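Local atomic coordinates of L-glyceraldehyde 3-phosphate reductase (Clostridium beijerinckii, PDB entry 6HG6), a protein that probably reduces aldehydes such as furfural with NADPH as cofactor, as a TIM-barrel aldo-keto reductase. Residues N55-F60 / S303-N308; N64-V69 / Y136-D141. All coordinates share one frame; numbering follows the deposited sequence.

Both contacts belong to one eight-stranded parallel barrel, the TIM barrel of the aldo-keto reductases, and both reach the same NADPH. Along the chain, residues 55-60 lead into strand 59-61 and residues 64-69 follow it closely; the partner 136-141 comes from the end of strand 132-137, and the partner 303-308, on helix 302-308, comes last. Contact 1 therefore encloses contact 2 in sequence. Their centres lie about 23 Å apart, on opposite sides of the chain's centre. Contact 1 serves the adenine and its ribose phosphate, contact 2 the nicotinamide, so the extended dinucleotide runs from the helix of contact 1 toward the site of contact 2.

Contact 1. Residues N55-F60 / S303-N308; sequences NGITHF and SQIIEN. With NDP (NADPH dihydro-nicotinamide-adenine-dinucleotide phosphate), chain B.
In this TIM barrel, helix 302-308, which carries the adenine end of NADPH, packs against the turn that leads from helix 42-54 into strand 59-61. Gly-56, with its positive phi, is the C-prime residue of a Schellman motif that ends helix 42-54. Ile-305 holds CG1 beside its backbone N (chi1 -62°), which puts CG2 anti to that N, where it meets the CD1 tip of Ile-57 at 3.9 Å; Phe-30 of strand 28-31 touches both isoleucines. At the outer margin, the end of Asn-55 lies loosely against CG1 of Ile-306. Gln-304, Glu-307 and Asn-308 of the helix reach the cofactor. Asn-308 ND2 donates to N7A of NADPH at 3.0 Å; its OD1 lies 2.5 Å from N6A, closer than a normal N-H...O bond and bent to 143°, so the exact geometry there is doubtful. The same amino group donates almost straight, at 176°, to OE2 of Glu-307 (N6A to OE2 2.9 Å). Gln-304 NE2 reaches O1X of the adenosine 2'-phosphate, which distinguishes NADPH from NADH, at 2.8 Å. Between the segments there is only van der Waals packing, apolar at the isoleucines, whereas the cofactor side reads the adenine edge through polar groups.

Contact 2. Residues N64-V69 / Y136-D141; sequences NNYGPV and YHHRMD. With NDP (NADPH dihydro-nicotinamide-adenine-dinucleotide phosphate), chain B; EDO (1,2-ethanediol), chain F.
His-138 swings CG anti to the backbone N (chi1 -157°), while Tyr-66 sets CG beside its own N (chi1 -67°), and the two side chains converge beside the nicotinamide half of NADPH. The site lies at the C-terminal mouth of the TIM barrel, where the loop after strand 59-61 faces the end of strand 132-137. An Asp, Tyr, Lys and His set is the recognised catalytic tetrad of aldo-keto reductases; Asp-61, Tyr-66, Lys-97 and His-138 are consistent with it. Tyr-66 OH is hydrogen-bonded to Lys-97 NZ and stands 3.3 Å from C2D of NADPH. From Tyr-66 OH to NE2 of His-138 the gap is 4.3 Å, too long for a direct bond. A water spans it, 3.0 Å from His-138 NE2 and weakly bonded to Tyr-66 OH, lying in the plane of the tyrosine ring at its edge. The carboxamide carbon C7N of NADPH lies in the plane of the imidazole, at its edge. A second water, also in the imidazole plane at its edge, lies 2.8 Å from His-138 ND1. Asn-65 OD1 comes to the imidazole edge near its plane, 4.1 Å from CE1 of His-138, with the amide turned 63° from the ring, while Asn-65 ND2 is bonded to Lys-101 O. The second water also donates to Asn-64 OD1 at 2.7 Å, linking that amide oxygen to ND1 of His-138.

Contact 1. Residues N55-F60 / S303-N308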
loop_
_atom_site.group_PDB
_atom_site.type_symbol
_atom_site.label_atom_id
_atom_site.label_comp_id
_atom_site.label_asym_id
_atom_site.label_seq_id
_atom_site.Cartn_x
_atom_site.Cartn_y
_atom_site.Cartn_z
ATOM N N ASN A 55 13.267 -10.661 -2.905
ATOM C CA ASN A 55 13.624 -10.056 -1.589
ATOM C C ASN A 55 12.495 -10.261 -0.575
ATOM O O ASN A 55 12.519 -9.617 0.490
ATOM C CB ASN A 55 13.979 -8.586 -1.779
ATOM C CG ASN A 55 15.337 -8.485 -2.424
ATOM O OD1 ASN A 55 15.450 -8.337 -3.645
ATOM N ND2 ASN A 55 16.367 -8.721 -1.656
ATOM N N GLY A 56 11.536 -11.132 -0.895
ATOM C CA GLY A 56 10.467 -11.544 0.035
ATOM C C GLY A 56 9.269 -10.658 0.038
ATOM O O GLY A 56 8.369 -10.919 0.844
ATOM N N ILE A 57 9.172 -9.692 -0.880
ATOM C CA ILE A 57 7.954 -8.869 -1.016
ATOM C C ILE A 57 6.908 -9.728 -1.730
ATOM O O ILE A 57 7.039 -9.994 -2.935
ATOM C CB ILE A 57 8.201 -7.534 -1.709
ATOM C CG1 ILE A 57 9.249 -6.765 -0.908
ATOM C CG2 ILE A 57 6.901 -6.802 -1.774
ATOM C CD1 ILE A 57 9.780 -5.535 -1.632
ATOM N N THR A 58 5.885 -10.150 -0.986
ATOM C CA THR A 58 4.867 -11.078 -1.503
ATOM C C THR A 58 3.598 -10.328 -1.869
ATOM O O THR A 58 2.618 -11.003 -2.306
ATOM C CB THR A 58 4.574 -12.142 -0.449
ATOM O OG1 THR A 58 4.186 -11.500 0.772
ATOM C CG2 THR A 58 5.772 -13.012 -0.225
ATOM N N HIS A 59 3.535 -9.046 -1.564
ATOM C CA HIS A 59 2.298 -8.266 -1.756
ATOM C C HIS A 59 2.527 -7.204 -2.818
ATOM O O HIS A 59 3.444 -6.385 -2.654
ATOM C CB HIS A 59 1.799 -7.724 -0.437
ATOM C CG HIS A 59 0.630 -6.832 -0.589
ATOM N ND1 HIS A 59 -0.369 -7.093 -1.551
ATOM C CD2 HIS A 59 0.233 -5.738 0.095
ATOM C CE1 HIS A 59 -1.290 -6.138 -1.449
ATOM N NE2 HIS A 59 -0.971 -5.326 -0.432
ATOM N N PHE A 60 1.743 -7.302 -3.888
ATOM C CA PHE A 60 1.680 -6.356 -5.013
ATOM C C PHE A 60 0.341 -5.638 -4.930
ATOM O O PHE A 60 -0.719 -6.295 -4.958
ATOM C CB PHE A 60 1.904 -7.067 -6.351
ATOM C CG PHE A 60 3.309 -7.580 -6.473
ATOM C CD1 PHE A 60 3.629 -8.826 -5.972
ATOM C CD2 PHE A 60 4.324 -6.805 -7.004
ATOM C CE1 PHE A 60 4.930 -9.296 -6.032
ATOM C CE2 PHE A 60 5.632 -7.269 -7.060
ATOM C CZ PHE A 60 5.931 -8.526 -6.593
ATOM N N SER A 303 17.455 -1.162 -7.675
ATOM C CA SER A 303 18.346 -0.749 -6.562
ATOM C C SER A 303 17.508 -0.118 -5.445
ATOM O O SER A 303 17.914 -0.235 -4.281
ATOM C CB SER A 303 19.449 0.183 -7.027
ATOM O OG SER A 303 18.896 1.337 -7.640
ATOM N N GLN A 304 16.389 0.546 -5.758
ATOM C CA GLN A 304 15.557 1.190 -4.716
ATOM C C GLN A 304 14.890 0.126 -3.862
ATOM O O GLN A 304 14.796 0.324 -2.651
ATOM C CB GLN A 304 14.534 2.149 -5.296
ATOM C CG GLN A 304 15.228 3.342 -5.938
ATOM C CD GLN A 304 14.285 4.154 -6.783
ATOM O OE1 GLN A 304 13.267 3.646 -7.243
ATOM N NE2 GLN A 304 14.675 5.394 -7.050
ATOM N N ILE A 305 14.446 -0.976 -4.464
ATOM C CA ILE A 305 13.856 -2.080 -3.678
ATOM C C ILE A 305 14.941 -2.627 -2.736
ATOM O O ILE A 305 14.681 -2.790 -1.546
ATOM C CB ILE A 305 13.294 -3.138 -4.634
ATOM C CG1 ILE A 305 12.187 -2.508 -5.482
ATOM C CG2 ILE A 305 12.784 -4.343 -3.858
ATOM C CD1 ILE A 305 11.551 -3.427 -6.493
ATOM N N ILE A 306 16.081 -2.968 -3.290
ATOM C CA ILE A 306 17.192 -3.608 -2.541
ATOM C C ILE A 306 17.611 -2.703 -1.369
ATOM O O ILE A 306 17.766 -3.224 -0.271
ATOM C CB ILE A 306 18.313 -3.952 -3.536
ATOM C CG1 ILE A 306 17.820 -5.052 -4.478
ATOM C CG2 ILE A 306 19.579 -4.359 -2.808
ATOM C CD1 ILE A 306 18.649 -5.267 -5.718
ATOM N N GLU A 307 17.742 -1.387 -1.550
ATOM C CA GLU A 307 18.064 -0.474 -0.411
ATOM C C GLU A 307 16.910 -0.502 0.604
ATOM O O GLU A 307 17.138 -0.487 1.805
ATOM C CB GLU A 307 18.265 0.968 -0.896
ATOM C CG GLU A 307 18.220 2.010 0.231
ATOM C CD GLU A 307 18.723 3.418 -0.096
ATOM O OE1 GLU A 307 19.916 3.551 -0.559
ATOM O OE2 GLU A 307 17.913 4.400 0.117
ATOM N N ASN A 308 15.688 -0.473 0.151
ATOM C CA ASN A 308 14.557 -0.242 1.073
ATOM C C ASN A 308 14.287 -1.469 1.942
ATOM O O ASN A 308 13.773 -1.262 3.029
ATOM C CB ASN A 308 13.271 0.120 0.338
ATOM C CG ASN A 308 13.282 1.491 -0.293
ATOM O OD1 ASN A 308 14.226 2.273 -0.089
ATOM N ND2 ASN A 308 12.237 1.752 -1.083
HETATM P PA NDP B . 6.835 6.120 -1.825
HETATM O O1A NDP B . 6.440 7.237 -0.917
HETATM O O2A NDP B . 7.560 4.889 -1.382
HETATM O O5B NDP B . 7.564 6.717 -3.129
HETATM C C5B NDP B . 8.055 5.807 -4.149
HETATM C C4B NDP B . 9.027 6.534 -5.041
HETATM O O4B NDP B . 10.077 7.087 -4.206
HETATM C C3B NDP B . 9.757 5.695 -6.099
HETATM O O3B NDP B . 9.049 5.592 -7.332
HETATM C C2B NDP B . 11.048 6.487 -6.263
HETATM O O2B NDP B . 10.751 7.607 -7.091
HETATM C C1B NDP B . 11.327 6.948 -4.837
HETATM N N9A NDP B . 12.117 6.036 -4.019
HETATM C C8A NDP B . 11.759 4.787 -3.574
HETATM N N7A NDP B . 12.661 4.229 -2.805
HETATM C C5A NDP B . 13.680 5.168 -2.734
HETATM C C6A NDP B . 14.921 5.173 -2.067
HETATM N N6A NDP B . 15.357 4.165 -1.316
HETATM N N1A NDP B . 15.701 6.277 -2.197
HETATM C C2A NDP B . 15.253 7.289 -2.954
HETATM N N3A NDP B . 14.104 7.397 -3.620
HETATM C C4A NDP B . 13.351 6.293 -3.468
HETATM O O3 NDP B . 5.475 5.515 -2.458
HETATM P PN NDP B . 4.399 6.012 -3.534
HETATM O O1N NDP B . 4.933 5.664 -4.883
HETATM O O2N NDP B . 3.942 7.406 -3.249
HETATM O O5D NDP B . 3.181 5.015 -3.182
HETATM C C5D NDP B . 3.493 3.610 -2.995
HETATM C C4D NDP B . 2.263 2.786 -3.295
HETATM O O4D NDP B . 1.211 3.156 -2.386
HETATM C C3D NDP B . 1.621 2.988 -4.665
HETATM O O3D NDP B . 2.351 2.294 -5.667
HETATM C C2D NDP B . 0.225 2.416 -4.391
HETATM O O2D NDP B . 0.256 1.014 -4.437
HETATM C C1D NDP B . -0.057 2.906 -2.973
HETATM N N1N NDP B . -0.857 4.157 -2.955
HETATM C C2N NDP B . -2.156 4.127 -2.509
HETATM C C3N NDP B . -3.029 5.159 -2.716
HETATM C C7N NDP B . -4.439 5.041 -2.200
HETATM O O7N NDP B . -4.846 3.978 -1.694
HETATM N N7N NDP B . -5.221 6.111 -2.339
HETATM C C4N NDP B . -2.512 6.364 -3.454
HETATM C C5N NDP B . -1.055 6.373 -3.704
HETATM C C6N NDP B . -0.299 5.345 -3.387
HETATM P P2B NDP B . 11.937 8.160 -8.040
HETATM O O1X NDP B . 12.936 7.090 -8.430
HETATM O O2X NDP B . 11.206 8.719 -9.251
HETATM O O3X NDP B . 12.555 9.246 -7.173
#

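Contact 2. Residues N64-V69 / Y136-D141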
loop_
_atom_site.group_PDB
_atom_site.type_symbol
_atom_site.label_atom_id
_atom_site.label_comp_id
_atom_site.label_asym_id
_atom_site.label_seq_id
_atom_site.Cartn_x
_atom_site.Cartn_y
_atom_site.Cartn_z
ATOM N N ASN A 64 -7.656 -0.105 -9.925
ATOM C CA ASN A 64 -8.198 -0.056 -11.294
ATOM C C ASN A 64 -7.489 1.033 -12.104
ATOM O O ASN A 64 -7.116 0.766 -13.268
ATOM C CB ASN A 64 -9.723 0.076 -11.306
ATOM C CG ASN A 64 -10.324 1.254 -10.571
ATOM O OD1 ASN A 64 -9.611 2.118 -10.025
ATOM N ND2 ASN A 64 -11.655 1.288 -10.592
ATOM N N ASN A 65 -7.332 2.221 -11.542
ATOM C CA ASN A 65 -6.951 3.419 -12.308
ATOM C C ASN A 65 -5.443 3.666 -12.321
ATOM O O ASN A 65 -5.054 4.693 -12.922
ATOM C CB ASN A 65 -7.752 4.646 -11.877
ATOM C CG ASN A 65 -7.405 5.173 -10.511
ATOM O OD1 ASN A 65 -6.511 4.657 -9.841
ATOM N ND2 ASN A 65 -8.134 6.195 -10.089
ATOM N N TYR A 66 -4.620 2.737 -11.822
ATOM C CA TYR A 66 -3.150 2.913 -11.897
ATOM C C TYR A 66 -2.666 2.832 -13.333
ATOM O O TYR A 66 -3.139 1.970 -14.133
ATOM C CB TYR A 66 -2.406 1.893 -11.045
ATOM C CG TYR A 66 -2.596 2.047 -9.566
ATOM C CD1 TYR A 66 -3.255 3.137 -9.022
ATOM C CD2 TYR A 66 -1.924 1.213 -8.690
ATOM C CE1 TYR A 66 -3.340 3.332 -7.651
ATOM C CE2 TYR A 66 -2.041 1.368 -7.316
ATOM C CZ TYR A 66 -2.757 2.431 -6.785
ATOM O OH TYR A 66 -2.913 2.599 -5.415
ATOM N N GLY A 67 -1.741 3.728 -13.662
ATOM C CA GLY A 67 -1.113 3.856 -14.984
ATOM C C GLY A 67 -0.100 4.998 -14.922
ATOM O O GLY A 67 0.824 4.951 -14.123
ATOM N N PRO A 68 -0.274 6.092 -15.676
ATOM C CA PRO A 68 -1.383 6.245 -16.580
ATOM C C PRO A 68 -1.350 5.359 -17.805
ATOM O O PRO A 68 -0.289 5.057 -18.324
ATOM C CB PRO A 68 -1.364 7.718 -17.030
ATOM C CG PRO A 68 0.087 8.058 -16.914
ATOM C CD PRO A 68 0.546 7.303 -15.679
ATOM N N VAL A 69 -2.552 5.732 -18.217
ATOM C CA VAL A 69 -3.810 5.290 -18.775
ATOM C C VAL A 69 -4.360 4.392 -17.679
ATOM O O VAL A 69 -3.710 3.442 -17.253
ATOM C CB VAL A 69 -3.742 4.822 -20.209
ATOM C CG1 VAL A 69 -4.657 3.701 -20.478
ATOM C CG2 VAL A 69 -3.850 6.043 -21.099
ATOM N N TYR A 136 -10.448 -3.532 -2.344
ATOM C CA TYR A 136 -10.678 -2.330 -1.532
ATOM C C TYR A 136 -11.716 -1.385 -2.114
ATOM O O TYR A 136 -11.730 -1.197 -3.334
ATOM C CB TYR A 136 -9.434 -1.460 -1.542
ATOM C CG TYR A 136 -8.256 -1.943 -0.744
ATOM C CD1 TYR A 136 -7.255 -2.703 -1.325
ATOM C CD2 TYR A 136 -8.080 -1.501 0.547
ATOM C CE1 TYR A 136 -6.104 -3.030 -0.635
ATOM C CE2 TYR A 136 -6.958 -1.847 1.272
ATOM C CZ TYR A 136 -5.959 -2.596 0.671
ATOM O OH TYR A 136 -4.846 -2.925 1.383
ATOM N N HIS A 137 -12.506 -0.792 -1.230
ATOM C CA HIS A 137 -13.200 0.473 -1.529
ATOM C C HIS A 137 -12.087 1.538 -1.401
ATOM O O HIS A 137 -11.464 1.654 -0.351
ATOM C CB HIS A 137 -14.417 0.714 -0.657
ATOM C CG HIS A 137 -15.208 1.898 -1.120
ATOM N ND1 HIS A 137 -15.922 2.707 -0.263
ATOM C CD2 HIS A 137 -15.375 2.407 -2.366
ATOM C CE1 HIS A 137 -16.539 3.658 -0.931
ATOM N NE2 HIS A 137 -16.215 3.512 -2.253
ATOM N N HIS A 138 -11.792 2.224 -2.497
ATOM C CA HIS A 138 -10.579 3.057 -2.644
ATOM C C HIS A 138 -10.631 4.353 -1.825
ATOM O O HIS A 138 -9.573 4.897 -1.508
ATOM C CB HIS A 138 -10.353 3.304 -4.133
ATOM C CG HIS A 138 -8.950 3.631 -4.510
ATOM N ND1 HIS A 138 -8.557 3.641 -5.827
ATOM C CD2 HIS A 138 -7.867 3.972 -3.773
ATOM C CE1 HIS A 138 -7.290 3.979 -5.893
ATOM N NE2 HIS A 138 -6.847 4.210 -4.654
ATOM N N ARG A 139 -11.817 4.891 -1.558
ATOM C CA ARG A 139 -11.970 6.116 -0.754
ATOM C C ARG A 139 -13.410 6.180 -0.248
ATOM O O ARG A 139 -14.299 5.497 -0.810
ATOM C CB ARG A 139 -11.667 7.377 -1.567
ATOM C CG ARG A 139 -12.489 7.496 -2.854
ATOM C CD ARG A 139 -12.806 8.909 -3.242
ATOM N NE ARG A 139 -13.264 9.060 -4.632
ATOM C CZ ARG A 139 -13.297 10.206 -5.276
ATOM N NH1 ARG A 139 -12.959 11.334 -4.673
ATOM N NH2 ARG A 139 -13.699 10.257 -6.533
ATOM N N MET A 140 -13.645 7.023 0.737
ATOM C CA MET A 140 -15.010 7.210 1.247
ATOM C C MET A 140 -15.883 7.907 0.185
ATOM O O MET A 140 -15.411 8.792 -0.538
ATOM C CB MET A 140 -14.990 8.029 2.534
ATOM C CG MET A 140 -14.209 7.361 3.648
ATOM S SD MET A 140 -14.309 8.239 5.208
ATOM C CE MET A 140 -13.273 9.676 4.938
ATOM N N ASP A 141 -17.145 7.517 0.111
ATOM C CA ASP A 141 -18.151 8.219 -0.701
ATOM C C ASP A 141 -19.290 8.600 0.223
ATOM O O ASP A 141 -20.213 7.813 0.429
ATOM C CB ASP A 141 -18.678 7.346 -1.836
ATOM C CG ASP A 141 -19.668 8.118 -2.691
ATOM O OD1 ASP A 141 -19.869 9.325 -2.419
ATOM O OD2 ASP A 141 -20.237 7.486 -3.615
HETATM P PA NDP B . 6.835 6.120 -1.825
HETATM O O1A NDP B . 6.440 7.237 -0.917
HETATM O O2A NDP B . 7.560 4.889 -1.382
HETATM O O5B NDP B . 7.564 6.717 -3.129
HETATM C C5B NDP B . 8.055 5.807 -4.149
HETATM C C4B NDP B . 9.027 6.534 -5.041
HETATM O O4B NDP B . 10.077 7.087 -4.206
HETATM C C3B NDP B . 9.757 5.695 -6.099
HETATM O O3B NDP B . 9.049 5.592 -7.332
HETATM C C2B NDP B . 11.048 6.487 -6.263
HETATM O O2B NDP B . 10.751 7.607 -7.091
HETATM C C1B NDP B . 11.327 6.948 -4.837
HETATM N N9A NDP B . 12.117 6.036 -4.019
HETATM C C8A NDP B . 11.759 4.787 -3.574
HETATM N N7A NDP B . 12.661 4.229 -2.805
HETATM C C5A NDP B . 13.680 5.168 -2.734
HETATM C C6A NDP B . 14.921 5.173 -2.067
HETATM N N6A NDP B . 15.357 4.165 -1.316
HETATM N N1A NDP B . 15.701 6.277 -2.197
HETATM C C2A NDP B . 15.253 7.289 -2.954
HETATM N N3A NDP B . 14.104 7.397 -3.620
HETATM C C4A NDP B . 13.351 6.293 -3.468
HETATM O O3 NDP B . 5.475 5.515 -2.458
HETATM P PN NDP B . 4.399 6.012 -3.534
HETATM O O1N NDP B . 4.933 5.664 -4.883
HETATM O O2N NDP B . 3.942 7.406 -3.249
HETATM O O5D NDP B . 3.181 5.015 -3.182
HETATM C C5D NDP B . 3.493 3.610 -2.995
HETATM C C4D NDP B . 2.263 2.786 -3.295
HETATM O O4D NDP B . 1.211 3.156 -2.386
HETATM C C3D NDP B . 1.621 2.988 -4.665
HETATM O O3D NDP B . 2.351 2.294 -5.667
HETATM C C2D NDP B . 0.225 2.416 -4.391
HETATM O O2D NDP B . 0.256 1.014 -4.437
HETATM C C1D NDP B . -0.057 2.906 -2.973
HETATM N N1N NDP B . -0.857 4.157 -2.955
HETATM C C2N NDP B . -2.156 4.127 -2.509
HETATM C C3N NDP B . -3.029 5.159 -2.716
HETATM C C7N NDP B . -4.439 5.041 -2.200
HETATM O O7N NDP B . -4.846 3.978 -1.694
HETATM N N7N NDP B . -5.221 6.111 -2.339
HETATM C C4N NDP B . -2.512 6.364 -3.454
HETATM C C5N NDP B . -1.055 6.373 -3.704
HETATM C C6N NDP B . -0.299 5.345 -3.387
HETATM P P2B NDP B . 11.937 8.160 -8.040
HETATM O O1X NDP B . 12.936 7.090 -8.430
HETATM O O2X NDP B . 11.206 8.719 -9.251
HETATM O O3X NDP B . 12.555 9.246 -7.173
HETATM C C1 EDO F . 3.595 5.050 -15.652
HETATM O O1 EDO F . 4.546 4.321 -16.327
HETATM C C2 EDO F . 4.150 5.887 -14.587
HETATM O O2 EDO F . 3.198 6.058 -13.572
HETATM O O HOH W 1 -10.382 3.579 -7.924
HETATM O O HOH W 2 -4.323 5.626 -5.283
#